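DNA polymerase III, beta subunit (Eubacterium rectale, PDB 3T0P) probably encircles DNA as a ring-shaped head-to-tail homodimer and tethers DNA polymerases to it, making replication processive. Local coordinates at residues 2-12 with 79-90. Numbering follows the deposited sequence.
Sequences MKLICSKANLL and VRKLPDNDVTIE. With EDO (1,2-ethanediol), chain C.
Lys8 reaches from the start of helix 8-18 to Leu82 and Asp84, just past the end of helix 72-81. CG is anti to the backbone N (chi1 178°), and bends at chi2 and chi4 turn the amine to two oxygens. Lys8 NZ donates to Leu82 O at 2.7 Å and forms a salt bridge with Asp84 OD1 at 2.9 Å. Cut back to an alanine, this position would probably leave the Asp84 carboxylate without its charged mate and Leu82 O without this donor. Beside it, Leu11 CD2 touches both Val79 CG2 and Val87 CG1, each at 3.8 Å, crossing both valines at about a right angle. Val79 CG1 lies 3.5 Å from Leu12 N, close against the helix backbone. Strands 3-7 and 86-90 run antiparallel. Leu4 pairs with Ile89 and Cys6 with Val87, each through two backbone hydrogen bonds. Strand 3-7 runs straight into helix 8-18, while the 82-85 loop links helix 72-81 to strand 86-91, all within the N-terminal domain of this processivity factor. Leu4, Cys6, Val87 and Ile89 share the buried sheet face. There the selenium-bearing Met2 lays CE against Ile89 CG2 at 3.6 Å, and Ile36 of strand 33-38 touches both. The other face, with Lys3, Ile5, Thr88 and Glu90, is looser and partly exposed. Lys3 runs extended across the Glu90 carboxylate. Lys3 NZ stays 4.0 Å from Glu90 OE1, too far for a salt bridge. Ile5 CG2 rests 3.8 Å from Asp86 CB at the solvent side.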
loop_
_atom_site.group_PDB
_atom_site.type_symbol
_atom_site.label_atom_id
_atom_site.label_comp_id
_atom_site.label_asym_id
_atom_site.label_seq_id
_atom_site.Cartn_x
_atom_site.Cartn_y
_atom_site.Cartn_z
HETATM N N MSE B 2 21.801 -31.085 -11.005
HETATM C CA MSE B 2 20.963 -30.303 -11.929
HETATM C C MSE B 2 21.658 -29.100 -12.555
HETATM O O MSE B 2 22.446 -28.430 -11.882
HETATM C CB MSE B 2 19.741 -29.786 -11.162
HETATM C CG MSE B 2 18.593 -29.373 -12.055
HETATM SE SE MSE B 2 17.109 -28.704 -11.010
HETATM C CE MSE B 2 17.911 -26.931 -10.608
ATOM N N LYS B 3 21.322 -28.797 -13.830
ATOM C CA LYS B 3 21.792 -27.604 -14.550
ATOM C C LYS B 3 20.745 -27.162 -15.566
ATOM O O LYS B 3 20.392 -27.939 -16.464
ATOM C CB LYS B 3 23.152 -27.781 -15.225
ATOM C CG LYS B 3 23.744 -26.429 -15.646
ATOM C CD LYS B 3 25.095 -26.577 -16.349
ATOM C CE LYS B 3 25.615 -25.270 -16.895
ATOM N NZ LYS B 3 26.947 -25.438 -17.539
ATOM N N LEU B 4 20.217 -25.923 -15.388
ATOM C CA LEU B 4 19.188 -25.371 -16.279
ATOM C C LEU B 4 19.519 -23.989 -16.720
ATOM O O LEU B 4 20.202 -23.284 -15.991
ATOM C CB LEU B 4 17.792 -25.294 -15.606
ATOM C CG LEU B 4 17.435 -26.247 -14.513
ATOM C CD1 LEU B 4 16.213 -25.771 -13.797
ATOM C CD2 LEU B 4 17.225 -27.636 -15.074
ATOM N N ILE B 5 18.933 -23.555 -17.860
ATOM C CA ILE B 5 19.014 -22.194 -18.399
ATOM C C ILE B 5 17.583 -21.743 -18.701
ATOM O O ILE B 5 16.894 -22.409 -19.462
ATOM C CB ILE B 5 19.942 -22.055 -19.632
ATOM C CG1 ILE B 5 21.259 -22.848 -19.458
ATOM C CG2 ILE B 5 20.248 -20.565 -19.884
ATOM C CD1 ILE B 5 21.956 -23.225 -20.734
ATOM N N CYS B 6 17.131 -20.645 -18.093
ATOM C CA CYS B 6 15.780 -20.085 -18.251
ATOM C C CYS B 6 15.854 -18.620 -18.476
ATOM O O CYS B 6 16.661 -17.977 -17.821
ATOM C CB CYS B 6 14.933 -20.356 -17.010
ATOM S SG CYS B 6 14.598 -22.094 -16.695
ATOM N N SER B 7 14.892 -18.047 -19.225
ATOM C CA SER B 7 14.796 -16.595 -19.325
ATOM C C SER B 7 14.317 -16.111 -17.975
ATOM O O SER B 7 13.516 -16.796 -17.363
ATOM C CB SER B 7 13.858 -16.157 -20.449
ATOM O OG SER B 7 12.546 -15.873 -19.985
ATOM N N LYS B 8 14.845 -14.981 -17.487
ATOM C CA LYS B 8 14.487 -14.429 -16.186
ATOM C C LYS B 8 12.976 -14.159 -16.098
ATOM O O LYS B 8 12.385 -14.409 -15.051
ATOM C CB LYS B 8 15.301 -13.139 -15.905
ATOM C CG LYS B 8 14.978 -12.414 -14.585
ATOM C CD LYS B 8 13.916 -11.325 -14.781
ATOM C CE LYS B 8 13.586 -10.516 -13.558
ATOM N NZ LYS B 8 14.561 -9.414 -13.326
ATOM N N ALA B 9 12.360 -13.629 -17.178
ATOM C CA ALA B 9 10.937 -13.260 -17.183
ATOM C C ALA B 9 10.059 -14.488 -17.008
ATOM O O ALA B 9 9.091 -14.439 -16.263
ATOM C CB ALA B 9 10.578 -12.531 -18.467
ATOM N N ASN B 10 10.450 -15.612 -17.614
ATOM C CA ASN B 10 9.680 -16.840 -17.500
ATOM C C ASN B 10 9.812 -17.410 -16.109
ATOM O O ASN B 10 8.838 -17.874 -15.539
ATOM C CB ASN B 10 10.155 -17.843 -18.560
ATOM C CG ASN B 10 9.654 -17.518 -19.939
ATOM O OD1 ASN B 10 8.638 -16.851 -20.103
ATOM N ND2 ASN B 10 10.278 -18.067 -20.956
ATOM N N LEU B 11 11.022 -17.323 -15.541
ATOM C CA LEU B 11 11.305 -17.840 -14.212
ATOM C C LEU B 11 10.596 -16.980 -13.188
ATOM O O LEU B 11 10.016 -17.528 -12.265
ATOM C CB LEU B 11 12.829 -17.869 -14.007
ATOM C CG LEU B 11 13.427 -18.645 -12.840
ATOM C CD1 LEU B 11 12.953 -20.119 -12.813
ATOM C CD2 LEU B 11 14.944 -18.595 -12.935
ATOM N N LEU B 12 10.554 -15.644 -13.408
ATOM C CA LEU B 12 9.889 -14.719 -12.505
ATOM C C LEU B 12 8.383 -14.940 -12.508
ATOM O O LEU B 12 7.777 -15.000 -11.438
ATOM C CB LEU B 12 10.234 -13.245 -12.821
ATOM C CG LEU B 12 9.539 -12.198 -11.954
ATOM C CD1 LEU B 12 9.844 -12.414 -10.463
ATOM C CD2 LEU B 12 9.906 -10.771 -12.393
ATOM N N VAL B 79 15.478 -14.082 -8.198
ATOM C CA VAL B 79 14.951 -14.092 -9.561
ATOM C C VAL B 79 14.421 -12.717 -9.931
ATOM O O VAL B 79 14.722 -12.221 -11.014
ATOM C CB VAL B 79 13.904 -15.227 -9.751
ATOM C CG1 VAL B 79 13.157 -15.084 -11.071
ATOM C CG2 VAL B 79 14.578 -16.594 -9.672
ATOM N N ARG B 80 13.692 -12.077 -9.003
ATOM C CA ARG B 80 13.088 -10.749 -9.157
ATOM C C ARG B 80 14.127 -9.614 -9.289
ATOM O O ARG B 80 13.814 -8.576 -9.881
ATOM C CB ARG B 80 12.183 -10.456 -7.954
ATOM C CG ARG B 80 11.079 -9.448 -8.224
ATOM C CD ARG B 80 10.076 -9.408 -7.095
ATOM N NE ARG B 80 9.351 -10.675 -6.948
ATOM C CZ ARG B 80 9.386 -11.423 -5.852
ATOM N NH1 ARG B 80 10.101 -11.036 -4.797
ATOM N NH2 ARG B 80 8.693 -12.551 -5.791
ATOM N N LYS B 81 15.320 -9.783 -8.690
ATOM C CA LYS B 81 16.389 -8.786 -8.720
ATOM C C LYS B 81 17.519 -9.090 -9.716
ATOM O O LYS B 81 18.363 -8.229 -9.929
ATOM C CB LYS B 81 16.940 -8.572 -7.307
ATOM C CG LYS B 81 15.899 -7.894 -6.418
ATOM C CD LYS B 81 16.493 -7.391 -5.131
ATOM C CE LYS B 81 15.512 -6.579 -4.321
ATOM N NZ LYS B 81 16.007 -6.428 -2.930
ATOM N N LEU B 82 17.491 -10.248 -10.394
ATOM C CA LEU B 82 18.505 -10.545 -11.396
ATOM C C LEU B 82 18.294 -9.705 -12.651
ATOM O O LEU B 82 17.173 -9.251 -12.889
ATOM C CB LEU B 82 18.508 -12.041 -11.776
ATOM C CG LEU B 82 19.215 -12.986 -10.814
ATOM C CD1 LEU B 82 19.065 -14.420 -11.266
ATOM C CD2 LEU B 82 20.664 -12.619 -10.603
ATOM N N PRO B 83 19.357 -9.470 -13.457
ATOM C CA PRO B 83 19.156 -8.752 -14.737
ATOM C C PRO B 83 18.209 -9.537 -15.669
ATOM O O PRO B 83 17.985 -10.743 -15.468
ATOM C CB PRO B 83 20.577 -8.682 -15.340
ATOM C CG PRO B 83 21.515 -9.107 -14.276
ATOM C CD PRO B 83 20.760 -9.920 -13.290
ATOM N N ASP B 84 17.671 -8.868 -16.699
ATOM C CA ASP B 84 16.722 -9.475 -17.640
ATOM C C ASP B 84 17.463 -10.196 -18.736
ATOM O O ASP B 84 17.562 -9.709 -19.855
ATOM C CB ASP B 84 15.786 -8.400 -18.210
ATOM C CG ASP B 84 14.829 -7.823 -17.178
ATOM O OD1 ASP B 84 14.842 -8.294 -16.013
ATOM O OD2 ASP B 84 14.032 -6.958 -17.541
ATOM N N ASN B 85 18.054 -11.316 -18.383
ATOM C CA ASN B 85 18.862 -12.140 -19.259
ATOM C C ASN B 85 18.620 -13.590 -18.892
ATOM O O ASN B 85 17.695 -13.859 -18.132
ATOM C CB ASN B 85 20.321 -11.761 -19.123
ATOM C CG ASN B 85 21.125 -11.988 -20.394
ATOM O OD1 ASN B 85 21.048 -13.047 -21.049
ATOM N ND2 ASN B 85 21.927 -10.999 -20.766
ATOM N N ASP B 86 19.385 -14.523 -19.444
ATOM C CA ASP B 86 19.202 -15.934 -19.123
ATOM C C ASP B 86 19.784 -16.237 -17.776
ATOM O O ASP B 86 20.862 -15.763 -17.427
ATOM C CB ASP B 86 19.830 -16.827 -20.177
ATOM C CG ASP B 86 19.098 -16.790 -21.494
ATOM O OD1 ASP B 86 17.891 -16.402 -21.505
ATOM O OD2 ASP B 86 19.707 -17.166 -22.506
ATOM N N VAL B 87 19.040 -16.988 -17.007
ATOM C CA VAL B 87 19.427 -17.374 -15.665
ATOM C C VAL B 87 19.863 -18.830 -15.701
ATOM O O VAL B 87 19.116 -19.681 -16.186
ATOM C CB VAL B 87 18.262 -17.141 -14.670
ATOM C CG1 VAL B 87 18.628 -17.629 -13.274
ATOM C CG2 VAL B 87 17.856 -15.666 -14.639
ATOM N N THR B 88 21.050 -19.115 -15.169
ATOM C CA THR B 88 21.510 -20.483 -15.040
ATOM C C THR B 88 21.361 -20.878 -13.573
ATOM O O THR B 88 21.724 -20.121 -12.662
ATOM C CB THR B 88 22.954 -20.638 -15.566
ATOM O OG1 THR B 88 22.959 -20.217 -16.929
ATOM C CG2 THR B 88 23.463 -22.080 -15.480
ATOM N N ILE B 89 20.808 -22.063 -13.363
ATOM C CA ILE B 89 20.666 -22.686 -12.055
ATOM C C ILE B 89 21.442 -23.990 -12.111
ATOM O O ILE B 89 21.140 -24.857 -12.940
ATOM C CB ILE B 89 19.199 -22.914 -11.595
ATOM C CG1 ILE B 89 18.372 -21.594 -11.640
ATOM C CG2 ILE B 89 19.184 -23.550 -10.182
ATOM C CD1 ILE B 89 16.848 -21.788 -11.415
ATOM N N GLU B 90 22.434 -24.118 -11.226
ATOM C CA GLU B 90 23.279 -25.286 -11.118
ATOM C C GLU B 90 23.366 -25.735 -9.663
ATOM O O GLU B 90 23.587 -24.914 -8.773
ATOM C CB GLU B 90 24.671 -24.982 -11.677
ATOM C CG GLU B 90 25.494 -26.234 -11.924
ATOM C CD GLU B 90 26.550 -26.163 -13.013
ATOM O OE1 GLU B 90 26.831 -25.051 -13.521
ATOM O OE2 GLU B 90 27.103 -27.234 -13.356
HETATM C C1 EDO C . 15.658 -19.913 -22.971
HETATM O O1 EDO C . 16.226 -19.931 -21.656
HETATM C C2 EDO C . 16.781 -19.769 -23.993
HETATM O O2 EDO C . 17.851 -20.659 -23.648
#